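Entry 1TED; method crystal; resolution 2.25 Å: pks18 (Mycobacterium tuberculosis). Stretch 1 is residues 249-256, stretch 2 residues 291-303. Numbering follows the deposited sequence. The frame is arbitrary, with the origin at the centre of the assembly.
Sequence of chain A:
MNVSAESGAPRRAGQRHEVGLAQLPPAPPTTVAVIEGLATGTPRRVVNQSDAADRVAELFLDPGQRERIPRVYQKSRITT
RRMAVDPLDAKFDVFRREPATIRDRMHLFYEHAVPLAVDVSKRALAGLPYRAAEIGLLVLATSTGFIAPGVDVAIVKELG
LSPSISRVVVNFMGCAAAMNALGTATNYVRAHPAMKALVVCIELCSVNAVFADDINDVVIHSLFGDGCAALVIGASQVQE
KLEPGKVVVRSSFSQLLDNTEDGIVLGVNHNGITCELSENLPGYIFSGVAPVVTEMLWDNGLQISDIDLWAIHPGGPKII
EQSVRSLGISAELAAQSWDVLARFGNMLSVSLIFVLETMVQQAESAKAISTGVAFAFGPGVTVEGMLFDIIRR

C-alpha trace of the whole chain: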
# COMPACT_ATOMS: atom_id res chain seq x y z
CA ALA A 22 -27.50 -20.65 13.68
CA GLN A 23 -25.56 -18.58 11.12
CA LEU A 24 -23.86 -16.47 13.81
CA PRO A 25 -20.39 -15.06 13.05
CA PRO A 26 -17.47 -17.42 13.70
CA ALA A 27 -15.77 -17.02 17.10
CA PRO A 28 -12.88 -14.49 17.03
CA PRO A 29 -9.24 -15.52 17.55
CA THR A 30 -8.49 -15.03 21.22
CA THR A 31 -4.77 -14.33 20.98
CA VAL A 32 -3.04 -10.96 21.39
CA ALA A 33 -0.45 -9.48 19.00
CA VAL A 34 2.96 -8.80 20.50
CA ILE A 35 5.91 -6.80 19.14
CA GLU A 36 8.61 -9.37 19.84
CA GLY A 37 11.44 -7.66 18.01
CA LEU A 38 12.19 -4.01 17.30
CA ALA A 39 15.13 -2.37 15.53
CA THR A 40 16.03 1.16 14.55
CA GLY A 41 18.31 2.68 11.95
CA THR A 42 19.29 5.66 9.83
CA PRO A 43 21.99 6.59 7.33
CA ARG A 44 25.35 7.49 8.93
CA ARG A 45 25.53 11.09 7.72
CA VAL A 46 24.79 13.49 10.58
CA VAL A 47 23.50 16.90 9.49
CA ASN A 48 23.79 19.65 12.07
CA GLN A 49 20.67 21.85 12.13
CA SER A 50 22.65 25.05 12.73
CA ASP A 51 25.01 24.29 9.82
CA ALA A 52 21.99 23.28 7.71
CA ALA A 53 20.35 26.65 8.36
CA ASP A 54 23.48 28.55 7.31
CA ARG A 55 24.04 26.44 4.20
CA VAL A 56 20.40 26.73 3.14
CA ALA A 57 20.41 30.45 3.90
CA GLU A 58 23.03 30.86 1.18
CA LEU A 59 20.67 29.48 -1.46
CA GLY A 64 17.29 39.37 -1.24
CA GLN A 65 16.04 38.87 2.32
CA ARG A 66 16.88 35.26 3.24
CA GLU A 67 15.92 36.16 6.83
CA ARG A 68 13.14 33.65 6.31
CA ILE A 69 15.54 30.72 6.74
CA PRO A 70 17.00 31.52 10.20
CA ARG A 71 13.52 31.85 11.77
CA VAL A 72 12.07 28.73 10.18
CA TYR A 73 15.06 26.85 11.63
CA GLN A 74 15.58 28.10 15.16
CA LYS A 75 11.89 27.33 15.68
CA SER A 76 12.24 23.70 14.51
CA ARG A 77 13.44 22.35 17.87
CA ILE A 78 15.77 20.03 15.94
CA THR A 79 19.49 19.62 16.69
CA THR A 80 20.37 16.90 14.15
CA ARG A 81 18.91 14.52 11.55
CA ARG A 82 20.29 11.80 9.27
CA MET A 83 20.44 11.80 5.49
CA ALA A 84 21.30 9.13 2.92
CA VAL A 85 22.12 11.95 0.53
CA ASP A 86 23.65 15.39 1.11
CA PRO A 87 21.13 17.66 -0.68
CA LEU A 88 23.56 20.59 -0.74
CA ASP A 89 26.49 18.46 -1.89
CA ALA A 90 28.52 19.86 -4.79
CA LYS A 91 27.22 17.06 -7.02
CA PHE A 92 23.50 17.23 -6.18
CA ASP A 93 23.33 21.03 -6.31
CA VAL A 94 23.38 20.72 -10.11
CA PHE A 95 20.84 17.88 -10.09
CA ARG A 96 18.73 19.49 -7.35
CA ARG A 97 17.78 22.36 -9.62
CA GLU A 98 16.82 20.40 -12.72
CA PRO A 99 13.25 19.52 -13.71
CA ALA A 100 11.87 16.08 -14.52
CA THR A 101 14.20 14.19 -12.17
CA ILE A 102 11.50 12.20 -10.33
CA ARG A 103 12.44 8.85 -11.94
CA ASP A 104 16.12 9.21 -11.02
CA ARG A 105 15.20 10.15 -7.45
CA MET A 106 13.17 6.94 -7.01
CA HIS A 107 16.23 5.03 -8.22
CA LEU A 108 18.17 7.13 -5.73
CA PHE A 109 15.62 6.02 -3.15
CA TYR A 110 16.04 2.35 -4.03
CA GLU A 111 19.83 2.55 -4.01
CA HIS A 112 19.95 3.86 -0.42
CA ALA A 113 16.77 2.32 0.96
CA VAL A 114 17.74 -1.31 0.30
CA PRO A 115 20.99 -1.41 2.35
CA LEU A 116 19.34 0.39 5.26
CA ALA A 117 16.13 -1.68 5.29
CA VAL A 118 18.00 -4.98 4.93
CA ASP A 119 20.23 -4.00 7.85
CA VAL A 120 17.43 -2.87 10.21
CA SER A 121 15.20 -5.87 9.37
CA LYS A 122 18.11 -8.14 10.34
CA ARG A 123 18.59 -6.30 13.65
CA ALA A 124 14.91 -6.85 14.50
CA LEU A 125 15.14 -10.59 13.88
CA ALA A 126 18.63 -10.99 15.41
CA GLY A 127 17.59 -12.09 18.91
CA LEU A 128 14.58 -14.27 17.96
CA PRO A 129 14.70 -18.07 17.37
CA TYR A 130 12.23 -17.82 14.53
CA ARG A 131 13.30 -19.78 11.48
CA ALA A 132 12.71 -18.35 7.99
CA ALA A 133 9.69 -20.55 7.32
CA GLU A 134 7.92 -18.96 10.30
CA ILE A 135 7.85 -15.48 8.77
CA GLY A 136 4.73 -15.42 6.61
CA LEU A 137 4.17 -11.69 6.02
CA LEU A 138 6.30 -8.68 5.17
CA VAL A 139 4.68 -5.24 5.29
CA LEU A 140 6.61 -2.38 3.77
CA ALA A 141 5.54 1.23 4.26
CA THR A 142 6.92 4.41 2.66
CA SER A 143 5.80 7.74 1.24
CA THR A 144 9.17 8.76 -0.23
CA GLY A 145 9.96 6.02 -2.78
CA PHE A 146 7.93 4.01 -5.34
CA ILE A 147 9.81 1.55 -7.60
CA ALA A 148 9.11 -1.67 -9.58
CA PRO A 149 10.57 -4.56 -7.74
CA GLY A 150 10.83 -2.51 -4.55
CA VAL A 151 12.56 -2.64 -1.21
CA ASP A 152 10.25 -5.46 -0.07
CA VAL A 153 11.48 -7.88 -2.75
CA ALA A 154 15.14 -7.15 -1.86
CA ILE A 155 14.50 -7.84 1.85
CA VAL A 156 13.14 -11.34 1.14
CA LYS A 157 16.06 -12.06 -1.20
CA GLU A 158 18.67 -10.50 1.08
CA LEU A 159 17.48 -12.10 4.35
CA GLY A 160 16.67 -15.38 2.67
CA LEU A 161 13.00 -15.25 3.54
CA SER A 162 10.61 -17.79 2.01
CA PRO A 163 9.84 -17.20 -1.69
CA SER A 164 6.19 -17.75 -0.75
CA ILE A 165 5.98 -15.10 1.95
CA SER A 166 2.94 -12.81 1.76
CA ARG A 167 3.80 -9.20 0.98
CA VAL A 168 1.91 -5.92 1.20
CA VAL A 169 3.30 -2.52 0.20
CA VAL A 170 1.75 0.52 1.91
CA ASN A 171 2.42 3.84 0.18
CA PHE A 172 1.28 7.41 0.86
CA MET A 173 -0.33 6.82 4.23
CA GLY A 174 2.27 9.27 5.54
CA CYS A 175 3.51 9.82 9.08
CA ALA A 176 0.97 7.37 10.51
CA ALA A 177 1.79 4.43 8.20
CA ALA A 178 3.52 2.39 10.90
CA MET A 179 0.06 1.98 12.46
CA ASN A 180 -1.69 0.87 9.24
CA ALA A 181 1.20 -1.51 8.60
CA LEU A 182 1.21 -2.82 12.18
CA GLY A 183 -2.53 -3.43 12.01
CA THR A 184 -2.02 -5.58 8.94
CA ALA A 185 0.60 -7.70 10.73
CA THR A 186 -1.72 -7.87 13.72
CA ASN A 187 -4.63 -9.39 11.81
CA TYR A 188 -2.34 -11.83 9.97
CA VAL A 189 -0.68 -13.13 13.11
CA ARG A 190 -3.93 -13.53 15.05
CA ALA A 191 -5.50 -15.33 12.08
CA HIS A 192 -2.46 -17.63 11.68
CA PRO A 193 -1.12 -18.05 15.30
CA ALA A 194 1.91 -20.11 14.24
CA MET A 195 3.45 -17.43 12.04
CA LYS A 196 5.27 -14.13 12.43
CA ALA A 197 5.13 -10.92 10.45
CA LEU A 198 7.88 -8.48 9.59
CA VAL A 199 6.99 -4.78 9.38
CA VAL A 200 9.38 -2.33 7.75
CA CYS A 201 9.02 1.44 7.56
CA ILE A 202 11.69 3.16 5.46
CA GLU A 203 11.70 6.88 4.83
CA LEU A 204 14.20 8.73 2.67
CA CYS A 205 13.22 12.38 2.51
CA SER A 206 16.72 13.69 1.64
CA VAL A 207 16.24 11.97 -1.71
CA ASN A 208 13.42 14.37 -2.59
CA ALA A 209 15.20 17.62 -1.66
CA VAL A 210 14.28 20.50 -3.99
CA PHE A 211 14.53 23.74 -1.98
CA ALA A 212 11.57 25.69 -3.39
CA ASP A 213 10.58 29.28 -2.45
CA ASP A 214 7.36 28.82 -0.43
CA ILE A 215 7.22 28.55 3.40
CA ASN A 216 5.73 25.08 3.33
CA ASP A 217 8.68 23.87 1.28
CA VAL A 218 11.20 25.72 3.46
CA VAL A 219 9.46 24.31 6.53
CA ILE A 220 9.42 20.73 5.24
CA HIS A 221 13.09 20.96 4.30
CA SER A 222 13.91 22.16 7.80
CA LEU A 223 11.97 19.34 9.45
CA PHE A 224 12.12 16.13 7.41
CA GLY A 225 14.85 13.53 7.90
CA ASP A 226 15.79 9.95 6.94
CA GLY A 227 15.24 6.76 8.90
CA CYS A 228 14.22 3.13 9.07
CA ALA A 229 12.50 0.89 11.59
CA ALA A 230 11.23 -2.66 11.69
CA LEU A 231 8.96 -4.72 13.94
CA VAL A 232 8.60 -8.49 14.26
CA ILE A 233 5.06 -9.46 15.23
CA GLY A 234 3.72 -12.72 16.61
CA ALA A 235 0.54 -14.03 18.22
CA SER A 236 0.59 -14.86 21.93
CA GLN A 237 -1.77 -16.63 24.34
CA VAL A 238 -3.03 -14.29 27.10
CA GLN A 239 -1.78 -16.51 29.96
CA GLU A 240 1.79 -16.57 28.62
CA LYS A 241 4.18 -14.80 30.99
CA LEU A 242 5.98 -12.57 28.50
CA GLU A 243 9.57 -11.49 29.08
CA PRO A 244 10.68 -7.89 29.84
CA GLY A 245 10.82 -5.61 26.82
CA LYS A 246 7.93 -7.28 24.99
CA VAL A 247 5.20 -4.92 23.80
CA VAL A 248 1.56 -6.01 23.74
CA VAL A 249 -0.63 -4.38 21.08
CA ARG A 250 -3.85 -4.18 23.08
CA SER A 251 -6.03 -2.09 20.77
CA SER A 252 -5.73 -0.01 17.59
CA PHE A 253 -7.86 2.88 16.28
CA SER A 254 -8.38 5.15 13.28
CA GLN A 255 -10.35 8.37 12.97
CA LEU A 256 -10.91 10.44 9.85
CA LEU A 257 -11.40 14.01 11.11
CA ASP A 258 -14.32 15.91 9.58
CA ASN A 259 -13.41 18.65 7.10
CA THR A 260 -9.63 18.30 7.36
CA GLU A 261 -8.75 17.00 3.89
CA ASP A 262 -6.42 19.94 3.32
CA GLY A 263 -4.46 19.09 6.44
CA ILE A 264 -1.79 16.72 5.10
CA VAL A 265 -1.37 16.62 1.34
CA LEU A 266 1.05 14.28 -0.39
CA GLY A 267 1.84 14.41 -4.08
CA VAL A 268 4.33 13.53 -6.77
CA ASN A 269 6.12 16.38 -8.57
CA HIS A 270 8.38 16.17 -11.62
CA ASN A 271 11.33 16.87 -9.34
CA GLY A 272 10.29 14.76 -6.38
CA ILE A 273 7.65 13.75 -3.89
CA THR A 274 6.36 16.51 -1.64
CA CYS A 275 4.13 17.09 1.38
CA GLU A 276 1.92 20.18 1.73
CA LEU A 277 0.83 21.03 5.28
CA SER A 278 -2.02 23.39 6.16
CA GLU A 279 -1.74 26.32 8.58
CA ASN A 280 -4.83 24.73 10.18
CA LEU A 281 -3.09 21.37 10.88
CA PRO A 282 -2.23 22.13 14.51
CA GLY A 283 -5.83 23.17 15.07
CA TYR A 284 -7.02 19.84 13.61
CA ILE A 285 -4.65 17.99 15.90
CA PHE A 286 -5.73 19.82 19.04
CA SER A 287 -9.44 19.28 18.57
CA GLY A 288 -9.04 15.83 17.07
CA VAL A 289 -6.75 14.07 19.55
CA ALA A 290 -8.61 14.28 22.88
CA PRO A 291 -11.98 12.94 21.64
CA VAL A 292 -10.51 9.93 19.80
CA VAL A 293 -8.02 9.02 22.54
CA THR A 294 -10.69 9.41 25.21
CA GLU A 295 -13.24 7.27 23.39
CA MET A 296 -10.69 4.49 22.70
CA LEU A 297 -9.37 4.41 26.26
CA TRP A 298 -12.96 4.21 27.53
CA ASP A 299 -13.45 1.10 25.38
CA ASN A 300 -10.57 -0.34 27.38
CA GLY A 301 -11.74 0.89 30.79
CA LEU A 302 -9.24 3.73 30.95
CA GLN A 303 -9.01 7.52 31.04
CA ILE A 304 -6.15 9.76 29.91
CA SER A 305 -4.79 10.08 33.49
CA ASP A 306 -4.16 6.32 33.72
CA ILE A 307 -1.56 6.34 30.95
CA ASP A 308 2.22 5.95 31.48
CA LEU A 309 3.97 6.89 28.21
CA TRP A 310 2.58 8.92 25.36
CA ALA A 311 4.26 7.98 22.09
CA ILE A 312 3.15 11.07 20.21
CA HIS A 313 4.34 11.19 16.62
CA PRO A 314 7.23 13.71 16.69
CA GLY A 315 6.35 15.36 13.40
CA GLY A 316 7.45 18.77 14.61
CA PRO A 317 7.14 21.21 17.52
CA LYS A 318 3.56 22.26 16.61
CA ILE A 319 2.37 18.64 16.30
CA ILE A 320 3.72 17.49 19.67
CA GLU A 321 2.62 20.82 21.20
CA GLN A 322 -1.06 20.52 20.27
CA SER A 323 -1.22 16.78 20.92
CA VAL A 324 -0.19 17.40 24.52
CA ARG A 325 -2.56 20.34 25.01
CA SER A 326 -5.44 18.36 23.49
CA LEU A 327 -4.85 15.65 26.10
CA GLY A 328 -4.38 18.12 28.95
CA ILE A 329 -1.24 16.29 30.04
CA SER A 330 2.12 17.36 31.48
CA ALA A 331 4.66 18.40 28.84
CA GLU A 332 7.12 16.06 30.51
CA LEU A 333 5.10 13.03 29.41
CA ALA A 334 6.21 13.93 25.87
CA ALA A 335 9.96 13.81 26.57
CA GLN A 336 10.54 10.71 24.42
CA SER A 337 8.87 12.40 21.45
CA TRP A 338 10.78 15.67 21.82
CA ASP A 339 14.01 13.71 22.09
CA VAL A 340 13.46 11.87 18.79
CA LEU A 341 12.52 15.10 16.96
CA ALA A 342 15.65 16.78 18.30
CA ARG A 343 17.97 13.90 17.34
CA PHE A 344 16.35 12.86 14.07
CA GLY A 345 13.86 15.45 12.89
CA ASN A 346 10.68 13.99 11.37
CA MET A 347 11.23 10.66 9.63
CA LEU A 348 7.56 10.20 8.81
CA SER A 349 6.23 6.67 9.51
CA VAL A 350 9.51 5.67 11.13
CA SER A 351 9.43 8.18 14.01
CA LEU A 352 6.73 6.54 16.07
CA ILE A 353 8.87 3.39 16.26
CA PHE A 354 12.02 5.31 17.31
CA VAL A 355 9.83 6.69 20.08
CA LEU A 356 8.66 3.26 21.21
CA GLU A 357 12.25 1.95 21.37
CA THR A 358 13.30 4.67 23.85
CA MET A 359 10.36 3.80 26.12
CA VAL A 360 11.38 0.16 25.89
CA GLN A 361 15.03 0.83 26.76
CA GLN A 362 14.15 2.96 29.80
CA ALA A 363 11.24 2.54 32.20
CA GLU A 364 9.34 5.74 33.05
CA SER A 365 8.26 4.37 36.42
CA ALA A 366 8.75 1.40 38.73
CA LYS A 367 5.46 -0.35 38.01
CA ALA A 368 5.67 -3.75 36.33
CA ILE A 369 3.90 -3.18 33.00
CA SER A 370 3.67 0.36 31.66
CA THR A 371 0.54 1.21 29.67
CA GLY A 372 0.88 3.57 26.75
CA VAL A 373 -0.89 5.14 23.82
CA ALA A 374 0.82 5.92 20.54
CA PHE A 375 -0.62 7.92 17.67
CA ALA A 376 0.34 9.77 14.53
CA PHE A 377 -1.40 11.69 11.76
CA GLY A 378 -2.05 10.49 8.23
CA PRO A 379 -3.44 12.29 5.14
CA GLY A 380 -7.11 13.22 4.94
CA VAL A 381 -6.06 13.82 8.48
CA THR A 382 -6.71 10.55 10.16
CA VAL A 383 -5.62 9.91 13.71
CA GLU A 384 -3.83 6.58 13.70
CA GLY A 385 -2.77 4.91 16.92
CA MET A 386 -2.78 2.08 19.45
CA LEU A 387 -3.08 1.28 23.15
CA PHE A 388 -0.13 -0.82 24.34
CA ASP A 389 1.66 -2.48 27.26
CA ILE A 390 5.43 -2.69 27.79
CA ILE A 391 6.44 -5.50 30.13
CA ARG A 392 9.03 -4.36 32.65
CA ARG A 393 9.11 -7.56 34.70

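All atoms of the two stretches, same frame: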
# COMPACT_ATOMS: atom_id res chain seq x y z
N VAL A 249 0.22 -5.30 21.83
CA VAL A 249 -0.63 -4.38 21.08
C VAL A 249 -2.06 -4.71 21.49
O VAL A 249 -2.72 -5.59 20.93
CB VAL A 249 -0.45 -4.54 19.54
CG1 VAL A 249 -1.32 -3.54 18.80
CG2 VAL A 249 1.01 -4.32 19.16
N ARG A 250 -2.53 -3.99 22.50
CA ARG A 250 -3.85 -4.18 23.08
C ARG A 250 -5.03 -3.75 22.22
O ARG A 250 -6.04 -4.47 22.15
CB ARG A 250 -3.91 -3.47 24.43
CG ARG A 250 -2.80 -3.92 25.39
CD ARG A 250 -2.78 -3.10 26.66
NE ARG A 250 -4.08 -3.09 27.31
CZ ARG A 250 -4.33 -2.53 28.49
NH1 ARG A 250 -3.36 -1.91 29.16
NH2 ARG A 250 -5.56 -2.58 28.99
N SER A 251 -4.93 -2.59 21.58
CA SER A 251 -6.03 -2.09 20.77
C SER A 251 -5.56 -1.01 19.79
O SER A 251 -4.71 -0.19 20.13
CB SER A 251 -7.13 -1.52 21.69
OG SER A 251 -8.30 -1.18 20.97
N SER A 252 -6.11 -1.01 18.58
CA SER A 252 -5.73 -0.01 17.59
C SER A 252 -6.96 0.81 17.19
O SER A 252 -8.09 0.37 17.38
CB SER A 252 -5.08 -0.67 16.37
OG SER A 252 -5.99 -1.49 15.68
N PHE A 253 -6.75 2.00 16.66
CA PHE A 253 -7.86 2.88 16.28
C PHE A 253 -7.51 3.83 15.14
O PHE A 253 -6.35 4.18 14.94
CB PHE A 253 -8.31 3.69 17.51
CG PHE A 253 -7.23 4.59 18.07
CD1 PHE A 253 -7.02 5.87 17.55
CD2 PHE A 253 -6.40 4.14 19.10
CE1 PHE A 253 -5.99 6.68 18.04
CE2 PHE A 253 -5.37 4.95 19.60
CZ PHE A 253 -5.17 6.22 19.07
N SER A 254 -8.53 4.23 14.40
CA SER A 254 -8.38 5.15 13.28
C SER A 254 -9.54 6.13 13.36
O SER A 254 -10.64 5.77 13.78
CB SER A 254 -8.47 4.41 11.94
OG SER A 254 -7.73 3.19 11.94
N GLN A 255 -9.30 7.37 12.96
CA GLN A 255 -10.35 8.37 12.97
C GLN A 255 -10.12 9.42 11.90
O GLN A 255 -9.16 10.19 11.97
CB GLN A 255 -10.43 9.06 14.33
CG GLN A 255 -11.50 8.51 15.24
CD GLN A 255 -12.90 8.86 14.78
OE1 GLN A 255 -13.19 10.00 14.45
NE2 GLN A 255 -13.78 7.87 14.77
N LEU A 256 -10.99 9.44 10.91
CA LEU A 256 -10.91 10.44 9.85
C LEU A 256 -11.53 11.65 10.53
O LEU A 256 -12.62 11.53 11.10
CB LEU A 256 -11.77 10.01 8.65
CG LEU A 256 -11.32 10.31 7.22
CD1 LEU A 256 -12.56 10.29 6.31
CD2 LEU A 256 -10.62 11.66 7.12
N PRO A 291 -10.79 13.78 21.81
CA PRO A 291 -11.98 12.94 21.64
C PRO A 291 -11.73 11.49 21.20
O PRO A 291 -12.35 10.57 21.73
CB PRO A 291 -12.84 13.74 20.65
CG PRO A 291 -11.84 14.56 19.90
CD PRO A 291 -10.86 14.98 20.95
N VAL A 292 -10.81 11.29 20.25
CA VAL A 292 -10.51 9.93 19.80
C VAL A 292 -9.80 9.12 20.89
O VAL A 292 -10.17 7.98 21.18
CB VAL A 292 -9.62 9.94 18.55
CG1 VAL A 292 -9.64 8.57 17.91
CG2 VAL A 292 -10.08 10.99 17.59
N VAL A 293 -8.77 9.71 21.49
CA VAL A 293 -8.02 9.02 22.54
C VAL A 293 -8.90 8.69 23.73
O VAL A 293 -8.79 7.62 24.32
CB VAL A 293 -6.82 9.87 23.01
CG1 VAL A 293 -6.25 9.30 24.30
CG2 VAL A 293 -5.75 9.88 21.92
N THR A 294 -9.79 9.62 24.08
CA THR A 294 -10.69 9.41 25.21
C THR A 294 -11.71 8.30 24.94
O THR A 294 -12.00 7.49 25.82
CB THR A 294 -11.46 10.71 25.54
OG1 THR A 294 -10.54 11.71 25.98
CG2 THR A 294 -12.50 10.45 26.65
N GLU A 295 -12.26 8.28 23.74
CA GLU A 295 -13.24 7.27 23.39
C GLU A 295 -12.61 5.87 23.38
O GLU A 295 -13.20 4.92 23.90
CB GLU A 295 -13.87 7.57 22.03
CG GLU A 295 -15.23 6.93 21.85
CD GLU A 295 -16.28 7.50 22.79
OE1 GLU A 295 -15.99 7.68 23.99
OE2 GLU A 295 -17.41 7.77 22.33
N MET A 296 -11.42 5.76 22.79
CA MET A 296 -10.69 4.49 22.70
C MET A 296 -10.28 3.96 24.07
O MET A 296 -10.42 2.77 24.34
CB MET A 296 -9.45 4.66 21.81
CG MET A 296 -8.50 3.45 21.75
SD MET A 296 -7.49 3.26 23.23
CE MET A 296 -6.22 4.48 22.95
N LEU A 297 -9.77 4.83 24.93
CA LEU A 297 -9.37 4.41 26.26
C LEU A 297 -10.61 3.92 27.02
O LEU A 297 -10.54 2.93 27.75
CB LEU A 297 -8.71 5.56 27.03
CG LEU A 297 -7.31 5.97 26.56
CD1 LEU A 297 -6.89 7.24 27.27
CD2 LEU A 297 -6.31 4.85 26.83
N TRP A 298 -11.73 4.62 26.85
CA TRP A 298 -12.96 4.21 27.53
C TRP A 298 -13.33 2.79 27.12
O TRP A 298 -13.76 2.00 27.96
CB TRP A 298 -14.12 5.14 27.18
CG TRP A 298 -15.36 4.85 28.01
CD1 TRP A 298 -15.67 5.37 29.24
CD2 TRP A 298 -16.42 3.94 27.69
NE1 TRP A 298 -16.84 4.83 29.70
CE2 TRP A 298 -17.32 3.95 28.77
CE3 TRP A 298 -16.68 3.11 26.59
CZ2 TRP A 298 -18.49 3.16 28.78
CZ3 TRP A 298 -17.83 2.32 26.60
CH2 TRP A 298 -18.72 2.36 27.69
N ASP A 299 -13.15 2.45 25.85
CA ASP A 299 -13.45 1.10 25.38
C ASP A 299 -12.59 0.10 26.14
O ASP A 299 -12.95 -1.07 26.25
CB ASP A 299 -13.16 0.95 23.88
CG ASP A 299 -14.15 1.69 23.00
OD1 ASP A 299 -15.35 1.70 23.34
OD2 ASP A 299 -13.73 2.24 21.96
N ASN A 300 -11.45 0.55 26.64
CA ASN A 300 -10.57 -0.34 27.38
C ASN A 300 -10.55 -0.03 28.87
O ASN A 300 -9.57 -0.34 29.55
CB ASN A 300 -9.15 -0.26 26.82
CG ASN A 300 -9.11 -0.56 25.34
OD1 ASN A 300 -9.51 0.27 24.52
ND2 ASN A 300 -8.64 -1.74 24.98
N GLY A 301 -11.62 0.58 29.37
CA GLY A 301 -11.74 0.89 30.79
C GLY A 301 -10.70 1.83 31.35
O GLY A 301 -10.31 1.71 32.52
N LEU A 302 -10.26 2.78 30.54
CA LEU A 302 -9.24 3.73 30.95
C LEU A 302 -9.58 5.17 30.60
O LEU A 302 -10.47 5.44 29.79
CB LEU A 302 -7.91 3.36 30.29
CG LEU A 302 -7.35 1.97 30.59
CD1 LEU A 302 -6.33 1.57 29.51
CD2 LEU A 302 -6.71 1.97 31.97
N GLN A 303 -8.87 6.08 31.25
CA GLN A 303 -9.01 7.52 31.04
C GLN A 303 -7.60 7.97 30.69
O GLN A 303 -6.66 7.20 30.85
CB GLN A 303 -9.38 8.26 32.33
CG GLN A 303 -10.50 7.69 33.16
CD GLN A 303 -10.51 8.35 34.52
OE1 GLN A 303 -10.34 9.56 34.63
NE2 GLN A 303 -10.70 7.56 35.57

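No hydrogen bond joins these two segments: strand 249-256 and the helix of stretch 2 meet through side chains alone, and a single aromatic residue, Phe 253, carries the largest share of the contact. The two elements run roughly antiparallel, with 146° between their N-to-C directions and a closest approach of 9.6 Å between axes, and together they bury 419 Å² of surface. From Ser 251 onward the strand's alternation sets the pattern: Ser 251, Phe 253 and Gln 255 direct their CA-to-CB bonds toward the helical segment, whereas Ser 252 and Ser 254 point away and make no contact with it. Arg 250, with phi/psi of -71/-43, departs from this alternation and also points toward. From the helical side Val 292, Met 296 and Asn 300 answer at intervals of four residues, close to one turn of helix each, so that all three lie along one flank. Because the directions are nearly opposed, the register descends as the strand advances: Ser 251 CA lies 8.2 Å from Asn 300 CA, Phe 253 CA 7.2 Å from Met 296 CA, and Gln 255 CA 7.0 Å from Val 292 CA. The backbones thus draw somewhat closer toward the C-terminal end of the strand segment.

At the centre, the Phe 253 ring, with chi1 in the p well, reaches two successive turns. Its CD2 lies 3.5 Å from Met 296 CG, and its CD1 lies 3.8 Å from Val 292 CG1; both neighbours approach the ring obliquely. The Met 296 sulfur is also near: SD stands 5.3 Å from the centroid of the Phe 253 ring and 53° off its normal, again an oblique placement. Met 296 CE also reaches the ring, 3.5 Å from Phe 253 CE2, while Met 296 SD comes no nearer than 4.4 Å, to Phe 253 CD2.

Val 292, buried and in the t rotamer, meets two strand residues: its CG1 lies by the Phe 253 ring and 3.3 Å from Gln 255 CG, and its CG2 is 3.7 Å from Gln 255 CG. The approach of CG1 to Gln 255 is a tight carbon-to-carbon one, made by the aliphatic part of the glutamine; the terminal amide of Gln 255 extends beyond it. Gln 255 has an off-well chi1 of -98°.

At the other end the helix gives way to a turn. Asn 300 N donates a 2.8 Å hydrogen bond to Leu 297 O and a weak one, 3.4 Å, to Met 296 O, while Leu 302 N bonds to Leu 297 O at 2.8 Å. Gly 301, with a positive phi of 61°, lies within this turn and does not touch the strand. The side chain of Asn 300 packs beside Ser 251, whose CB is among its near neighbours across the contact. Leu 302 then meets Arg 250 at the margin: Leu 302 CD1 is 4.3 Å from Arg 250 NH2, a loose, oblique contact between a methyl and a guanidinium. Arg 250 NH1 finds its hydrogen bond elsewhere in the structure.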